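RNA-dependent RNA Polymerase (Bombyx mori cytoplasmic polyhedrosis virus, PDB 6TZ0) catalyses RNA-templated RNA synthesis inside a double-stranded RNA virus, making the plus strands by fully conservative transcription and, after core assembly, the complementary minus strands. Local coordinates at residues A610-Y622 against K631-D643. Residues are numbered along the deposited sequence; the frame is centred on the assembly and turned at random.
Sequences ALEAANSQTSTSY and KNAEGTYPSGRAD
In the central polymerase domain, the loop that leaves the 620-624/628-631 beta hairpin and leads to helix 644-665 folds back over the linker 615-619, where Thr618 meets Glu634 and Pro638. Thr618 holds the middle. Its two branches part at chi1 -54°, which sends OG1 to Glu634 while Thr618 CG2 settles on the Thr636 carbonyl and the proline ring, 3.7 Å from Pro638 CG. Thr618 OG1 donates to Glu634 OE2 over 3.2 Å, meeting the anti side of the carboxylate 30° out of its plane, and the two side chains cross nearly at right angles. One residue on, Ser619 OG gives a 3.1 Å hydrogen bond to Asn632 O, coming from above the carbonyl plane at a C=O...O angle of 120°. Gln617 bends at its second torsion to bring NE2 to 3.4 Å from Glu634 CG, its amide turned steeply against the carboxylate. Thr620 and Asn632 lie side by side, with the Asn632 amide nitrogen bonded to Val357 O. At the far end Glu612, on helix 604-614, pairs with Arg641 through a salt bridge whose exact geometry is doubtful, and Arg641 also attracts Asp643 by charge alone. The nucleotide site is close: the side chain of Tyr637 comes within about 4 Å of that of Asp552, known to bind UTP, though none is bound in this model. Two hydroxyl hydrogen bonds and methyl packing thus fasten the linker to the loop, while Glu634 divides its carboxylate, OE2 gripping Thr618 and OE1 leaning weakly on His542 of the Viral structural protein 4 chain.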
ATOM      1  N   ALA A 610     -20.394  -5.894   9.134  1.00 22.72           N
ATOM      2  CA  ALA A 610     -20.876  -5.226  10.334  1.00 22.72           C
ATOM      3  C   ALA A 610     -19.884  -5.355  11.479  1.00 22.72           C
ATOM      4  O   ALA A 610     -19.697  -4.408  12.252  1.00 22.72           O
ATOM      5  CB  ALA A 610     -22.229  -5.796  10.734  1.00 22.72           C
ATOM      6  N   LEU A 611     -19.220  -6.508  11.590  1.00 24.16           N
ATOM      7  CA  LEU A 611     -18.228  -6.679  12.640  1.00 24.16           C
ATOM      8  C   LEU A 611     -16.983  -5.853  12.370  1.00 24.16           C
ATOM      9  O   LEU A 611     -16.338  -5.388  13.314  1.00 24.16           O
ATOM     10  CB  LEU A 611     -17.892  -8.163  12.793  1.00 24.16           C
ATOM     11  CG  LEU A 611     -17.087  -8.625  14.007  1.00 24.16           C
ATOM     12  CD1 LEU A 611     -17.586  -9.972  14.458  1.00 24.16           C
ATOM     13  CD2 LEU A 611     -15.612  -8.729  13.701  1.00 24.16           C
ATOM     14  N   GLU A 612     -16.634  -5.647  11.103  1.00 26.44           N
ATOM     15  CA  GLU A 612     -15.525  -4.753  10.806  1.00 26.44           C
ATOM     16  C   GLU A 612     -15.897  -3.304  11.081  1.00 26.44           C
ATOM     17  O   GLU A 612     -15.104  -2.562  11.668  1.00 26.44           O
ATOM     18  CB  GLU A 612     -15.073  -4.940   9.360  1.00 26.44           C
ATOM     19  CG  GLU A 612     -13.781  -4.228   9.009  1.00 26.44           C
ATOM     20  CD  GLU A 612     -14.006  -2.823   8.494  1.00 26.44           C
ATOM     21  OE1 GLU A 612     -15.047  -2.588   7.853  1.00 26.44           O
ATOM     22  OE2 GLU A 612     -13.165  -1.947   8.768  1.00 26.44           O
ATOM     23  N   ALA A 613     -17.090  -2.878  10.661  1.00 24.92           N
ATOM     24  CA  ALA A 613     -17.497  -1.491  10.842  1.00 24.92           C
ATOM     25  C   ALA A 613     -17.738  -1.133  12.299  1.00 24.92           C
ATOM     26  O   ALA A 613     -17.617   0.039  12.660  1.00 24.92           O
ATOM     27  CB  ALA A 613     -18.754  -1.205  10.028  1.00 24.92           C
ATOM     28  N   ALA A 614     -18.060  -2.105  13.147  1.00 26.67           N
ATOM     29  CA  ALA A 614     -18.320  -1.811  14.546  1.00 26.67           C
ATOM     30  C   ALA A 614     -17.080  -1.874  15.424  1.00 26.67           C
ATOM     31  O   ALA A 614     -17.134  -1.419  16.569  1.00 26.67           O
ATOM     32  CB  ALA A 614     -19.365  -2.780  15.096  1.00 26.67           C
ATOM     33  N   ASN A 615     -15.976  -2.432  14.934  1.00 28.84           N
ATOM     34  CA  ASN A 615     -14.752  -2.597  15.716  1.00 28.84           C
ATOM     35  C   ASN A 615     -13.615  -1.956  14.936  1.00 28.84           C
ATOM     36  O   ASN A 615     -12.872  -2.640  14.233  1.00 28.84           O
ATOM     37  CB  ASN A 615     -14.481  -4.070  15.966  1.00 28.84           C
ATOM     38  CG  ASN A 615     -15.562  -4.728  16.777  1.00 28.84           C
ATOM     39  OD1 ASN A 615     -16.061  -4.164  17.740  1.00 28.84           O
ATOM     40  ND2 ASN A 615     -15.953  -5.925  16.375  1.00 28.84           N
ATOM     41  N   SER A 616     -13.455  -0.649  15.083  1.00 30.31           N
ATOM     42  CA  SER A 616     -12.541   0.116  14.247  1.00 30.31           C
ATOM     43  C   SER A 616     -11.447   0.728  15.106  1.00 30.31           C
ATOM     44  O   SER A 616     -11.735   1.489  16.034  1.00 30.31           O
ATOM     45  CB  SER A 616     -13.288   1.203  13.482  1.00 30.31           C
ATOM     46  OG  SER A 616     -13.817   2.153  14.379  1.00 30.31           O
ATOM     47  N   GLN A 617     -10.200   0.400  14.792  1.00 32.55           N
ATOM     48  CA  GLN A 617      -9.050   0.967  15.481  1.00 32.55           C
ATOM     49  C   GLN A 617      -7.967   1.217  14.446  1.00 32.55           C
ATOM     50  O   GLN A 617      -7.469   0.274  13.828  1.00 32.55           O
ATOM     51  CB  GLN A 617      -8.536   0.032  16.573  1.00 32.55           C
ATOM     52  CG  GLN A 617      -7.505   0.674  17.451  1.00 32.55           C
ATOM     53  CD  GLN A 617      -8.110   1.707  18.362  1.00 32.55           C
ATOM     54  OE1 GLN A 617      -9.121   1.457  19.006  1.00 32.55           O
ATOM     55  NE2 GLN A 617      -7.510   2.883  18.406  1.00 32.55           N
ATOM     56  N   THR A 618      -7.594   2.479  14.273  1.00 35.38           N
ATOM     57  CA  THR A 618      -6.678   2.884  13.220  1.00 35.38           C
ATOM     58  C   THR A 618      -5.235   3.000  13.697  1.00 35.38           C
ATOM     59  O   THR A 618      -4.318   2.694  12.925  1.00 35.38           O
ATOM     60  CB  THR A 618      -7.148   4.226  12.634  1.00 35.38           C
ATOM     61  OG1 THR A 618      -8.514   4.109  12.223  1.00 35.38           O
ATOM     62  CG2 THR A 618      -6.337   4.633  11.425  1.00 35.38           C
ATOM     63  N   SER A 619      -5.038   3.319  14.982  1.00 36.19           N
ATOM     64  CA  SER A 619      -3.791   3.876  15.508  1.00 36.19           C
ATOM     65  C   SER A 619      -2.598   2.951  15.322  1.00 36.19           C
ATOM     66  O   SER A 619      -2.552   1.851  15.878  1.00 36.19           O
ATOM     67  CB  SER A 619      -3.961   4.193  16.987  1.00 36.19           C
ATOM     68  OG  SER A 619      -4.945   5.182  17.178  1.00 36.19           O
ATOM     69  N   THR A 620      -1.635   3.410  14.535  1.00 39.69           N
ATOM     70  CA  THR A 620      -0.418   2.662  14.297  1.00 39.69           C
ATOM     71  C   THR A 620       0.539   2.817  15.466  1.00 39.69           C
ATOM     72  O   THR A 620       0.612   3.867  16.107  1.00 39.69           O
ATOM     73  CB  THR A 620       0.259   3.136  13.017  1.00 39.69           C
ATOM     74  OG1 THR A 620       0.564   4.528  13.138  1.00 39.69           O
ATOM     75  CG2 THR A 620      -0.657   2.939  11.842  1.00 39.69           C
ATOM     76  N   SER A 621       1.280   1.751  15.736  1.00 41.18           N
ATOM     77  CA  SER A 621       2.260   1.724  16.809  1.00 41.18           C
ATOM     78  C   SER A 621       3.641   1.579  16.194  1.00 41.18           C
ATOM     79  O   SER A 621       3.885   0.647  15.423  1.00 41.18           O
ATOM     80  CB  SER A 621       1.971   0.581  17.778  1.00 41.18           C
ATOM     81  OG  SER A 621       2.943   0.535  18.798  1.00 41.18           O
ATOM     82  N   TYR A 622       4.536   2.501  16.521  1.00 42.03           N
ATOM     83  CA  TYR A 622       5.917   2.446  16.068  1.00 42.03           C
ATOM     84  C   TYR A 622       6.830   2.139  17.244  1.00 42.03           C
ATOM     85  O   TYR A 622       6.657   2.696  18.331  1.00 42.03           O
ATOM     86  CB  TYR A 622       6.340   3.750  15.393  1.00 42.03           C
ATOM     87  CG  TYR A 622       7.791   3.734  15.002  1.00 42.03           C
ATOM     88  CD1 TYR A 622       8.246   2.904  13.988  1.00 42.03           C
ATOM     89  CD2 TYR A 622       8.711   4.543  15.652  1.00 42.03           C
ATOM     90  CE1 TYR A 622       9.577   2.875  13.636  1.00 42.03           C
ATOM     91  CE2 TYR A 622      10.038   4.524  15.307  1.00 42.03           C
ATOM     92  CZ  TYR A 622      10.469   3.680  14.308  1.00 42.03           C
ATOM     93  OH  TYR A 622      11.796   3.668  13.952  1.00 42.03           O
ATOM     94  N   LYS A 631       2.657   5.288  20.044  1.00 37.39           N
ATOM     95  CA  LYS A 631       1.355   5.064  19.440  1.00 37.39           C
ATOM     96  C   LYS A 631       0.845   6.361  18.831  1.00 37.39           C
ATOM     97  O   LYS A 631       1.376   7.437  19.097  1.00 37.39           O
ATOM     98  CB  LYS A 631       0.377   4.514  20.478  1.00 37.39           C
ATOM     99  CG  LYS A 631       0.805   3.150  20.977  1.00 37.39           C
ATOM    100  CD  LYS A 631      -0.078   2.631  22.074  1.00 37.39           C
ATOM    101  CE  LYS A 631       0.159   3.358  23.378  1.00 37.39           C
ATOM    102  NZ  LYS A 631       1.507   3.070  23.930  1.00 37.39           N
ATOM    103  N   ASN A 632      -0.161   6.247  17.977  1.00 36.28           N
ATOM    104  CA  ASN A 632      -0.730   7.396  17.292  1.00 36.28           C
ATOM    105  C   ASN A 632      -2.110   7.706  17.865  1.00 36.28           C
ATOM    106  O   ASN A 632      -2.733   6.871  18.514  1.00 36.28           O
ATOM    107  CB  ASN A 632      -0.822   7.105  15.792  1.00 36.28           C
ATOM    108  CG  ASN A 632      -1.077   8.341  14.967  1.00 36.28           C
ATOM    109  OD1 ASN A 632      -1.143   9.447  15.488  1.00 36.28           O
ATOM    110  ND2 ASN A 632      -1.258   8.153  13.673  1.00 36.28           N
ATOM    111  N   ALA A 633      -2.582   8.925  17.629  1.00 34.99           N
ATOM    112  CA  ALA A 633      -3.986   9.198  17.873  1.00 34.99           C
ATOM    113  C   ALA A 633      -4.839   8.543  16.788  1.00 34.99           C
ATOM    114  O   ALA A 633      -4.349   8.161  15.724  1.00 34.99           O
ATOM    115  CB  ALA A 633      -4.250  10.700  17.929  1.00 34.99           C
ATOM    116  N   GLU A 634      -6.126   8.412  17.069  1.00 35.47           N
ATOM    117  CA  GLU A 634      -7.013   7.622  16.230  1.00 35.47           C
ATOM    118  C   GLU A 634      -7.821   8.537  15.316  1.00 35.47           C
ATOM    119  O   GLU A 634      -8.046   9.707  15.621  1.00 35.47           O
ATOM    120  CB  GLU A 634      -7.927   6.760  17.109  1.00 35.47           C
ATOM    121  CG  GLU A 634      -8.509   5.515  16.445  1.00 35.47           C
ATOM    122  CD  GLU A 634      -9.831   5.772  15.765  1.00 35.47           C
ATOM    123  OE1 GLU A 634     -10.556   6.676  16.228  1.00 35.47           O
ATOM    124  OE2 GLU A 634     -10.151   5.084  14.770  1.00 35.47           O
ATOM    125  N   GLY A 635      -8.224   8.005  14.169  1.00 36.12           N
ATOM    126  CA  GLY A 635      -9.010   8.784  13.234  1.00 36.12           C
ATOM    127  C   GLY A 635      -8.234   9.174  11.997  1.00 36.12           C
ATOM    128  O   GLY A 635      -8.492  10.213  11.385  1.00 36.12           O
ATOM    129  N   THR A 636      -7.257   8.359  11.645  1.00 36.52           N
ATOM    130  CA  THR A 636      -6.517   8.477  10.405  1.00 36.52           C
ATOM    131  C   THR A 636      -7.127   7.429   9.473  1.00 36.52           C
ATOM    132  O   THR A 636      -8.181   6.864   9.772  1.00 36.52           O
ATOM    133  CB  THR A 636      -5.021   8.304  10.711  1.00 36.52           C
ATOM    134  OG1 THR A 636      -4.725   9.021  11.910  1.00 36.52           O
ATOM    135  CG2 THR A 636      -4.123   8.920   9.640  1.00 36.52           C
ATOM    136  N   TYR A 637      -6.511   7.177   8.326  1.00 36.16           N
ATOM    137  CA  TYR A 637      -6.872   6.017   7.550  1.00 36.16           C
ATOM    138  C   TYR A 637      -5.606   5.203   7.314  1.00 36.16           C
ATOM    139  O   TYR A 637      -4.582   5.777   6.920  1.00 36.16           O
ATOM    140  CB  TYR A 637      -7.515   6.411   6.220  1.00 36.16           C
ATOM    141  CG  TYR A 637      -8.290   5.278   5.615  1.00 36.16           C
ATOM    142  CD1 TYR A 637      -9.551   4.956   6.094  1.00 36.16           C
ATOM    143  CD2 TYR A 637      -7.753   4.501   4.602  1.00 36.16           C
ATOM    144  CE1 TYR A 637     -10.262   3.913   5.566  1.00 36.16           C
ATOM    145  CE2 TYR A 637      -8.460   3.452   4.069  1.00 36.16           C
ATOM    146  CZ  TYR A 637      -9.711   3.163   4.554  1.00 36.16           C
ATOM    147  OH  TYR A 637     -10.419   2.117   4.023  1.00 36.16           O
ATOM    148  N   PRO A 638      -5.631   3.883   7.547  1.00 41.03           N
ATOM    149  CA  PRO A 638      -4.366   3.142   7.719  1.00 41.03           C
ATOM    150  C   PRO A 638      -3.523   3.023   6.462  1.00 41.03           C
ATOM    151  O   PRO A 638      -2.290   3.004   6.561  1.00 41.03           O
ATOM    152  CB  PRO A 638      -4.841   1.767   8.209  1.00 41.03           C
ATOM    153  CG  PRO A 638      -6.195   2.007   8.776  1.00 41.03           C
ATOM    154  CD  PRO A 638      -6.798   3.071   7.926  1.00 41.03           C
ATOM    155  N   SER A 639      -4.156   2.881   5.299  1.00 43.44           N
ATOM    156  CA  SER A 639      -3.556   2.958   3.965  1.00 43.44           C
ATOM    157  C   SER A 639      -2.590   1.821   3.630  1.00 43.44           C
ATOM    158  O   SER A 639      -2.057   1.772   2.518  1.00 43.44           O
ATOM    159  CB  SER A 639      -2.875   4.317   3.750  1.00 43.44           C
ATOM    160  OG  SER A 639      -2.315   4.404   2.453  1.00 43.44           O
ATOM    161  N   GLY A 640      -2.381   0.891   4.555  1.00 43.83           N
ATOM    162  CA  GLY A 640      -1.723  -0.363   4.259  1.00 43.83           C
ATOM    163  C   GLY A 640      -2.771  -1.449   4.293  1.00 43.83           C
ATOM    164  O   GLY A 640      -2.513  -2.606   4.635  1.00 43.83           O
ATOM    165  N   ARG A 641      -3.976  -1.046   3.938  1.00 39.41           N
ATOM    166  CA  ARG A 641      -5.196  -1.807   4.105  1.00 39.41           C
ATOM    167  C   ARG A 641      -5.663  -2.297   2.734  1.00 39.41           C
ATOM    168  O   ARG A 641      -5.143  -1.885   1.696  1.00 39.41           O
ATOM    169  CB  ARG A 641      -6.218  -0.902   4.788  1.00 39.41           C
ATOM    170  CG  ARG A 641      -7.371  -1.543   5.472  1.00 39.41           C
ATOM    171  CD  ARG A 641      -8.162  -0.471   6.167  1.00 39.41           C
ATOM    172  NE  ARG A 641      -9.361  -0.996   6.794  1.00 39.41           N
ATOM    173  CZ  ARG A 641     -10.240  -0.248   7.441  1.00 39.41           C
ATOM    174  NH1 ARG A 641     -11.304  -0.810   7.982  1.00 39.41           N
ATOM    175  NH2 ARG A 641     -10.055   1.060   7.543  1.00 39.41           N
ATOM    176  N   ALA A 642      -6.636  -3.208   2.727  1.00 36.49           N
ATOM    177  CA  ALA A 642      -7.093  -3.768   1.461  1.00 36.49           C
ATOM    178  C   ALA A 642      -7.919  -2.760   0.673  1.00 36.49           C
ATOM    179  O   ALA A 642      -7.720  -2.596  -0.535  1.00 36.49           O
ATOM    180  CB  ALA A 642      -7.885  -5.048   1.705  1.00 36.49           C
ATOM    181  N   ASP A 643      -8.814  -2.042   1.346  1.00 35.72           N
ATOM    182  CA  ASP A 643      -9.740  -1.119   0.697  1.00 35.72           C
ATOM    183  C   ASP A 643      -9.280   0.330   0.763  1.00 35.72           C
ATOM    184  O   ASP A 643     -10.110   1.227   0.894  1.00 35.72           O
ATOM    185  CB  ASP A 643     -11.135  -1.262   1.301  1.00 35.72           C
ATOM    186  CG  ASP A 643     -11.160  -1.058   2.806  1.00 35.72           C
ATOM    187  OD1 ASP A 643     -10.095  -0.885   3.431  1.00 35.72           O
ATOM    188  OD2 ASP A 643     -12.269  -1.072   3.373  1.00 35.72           O
TER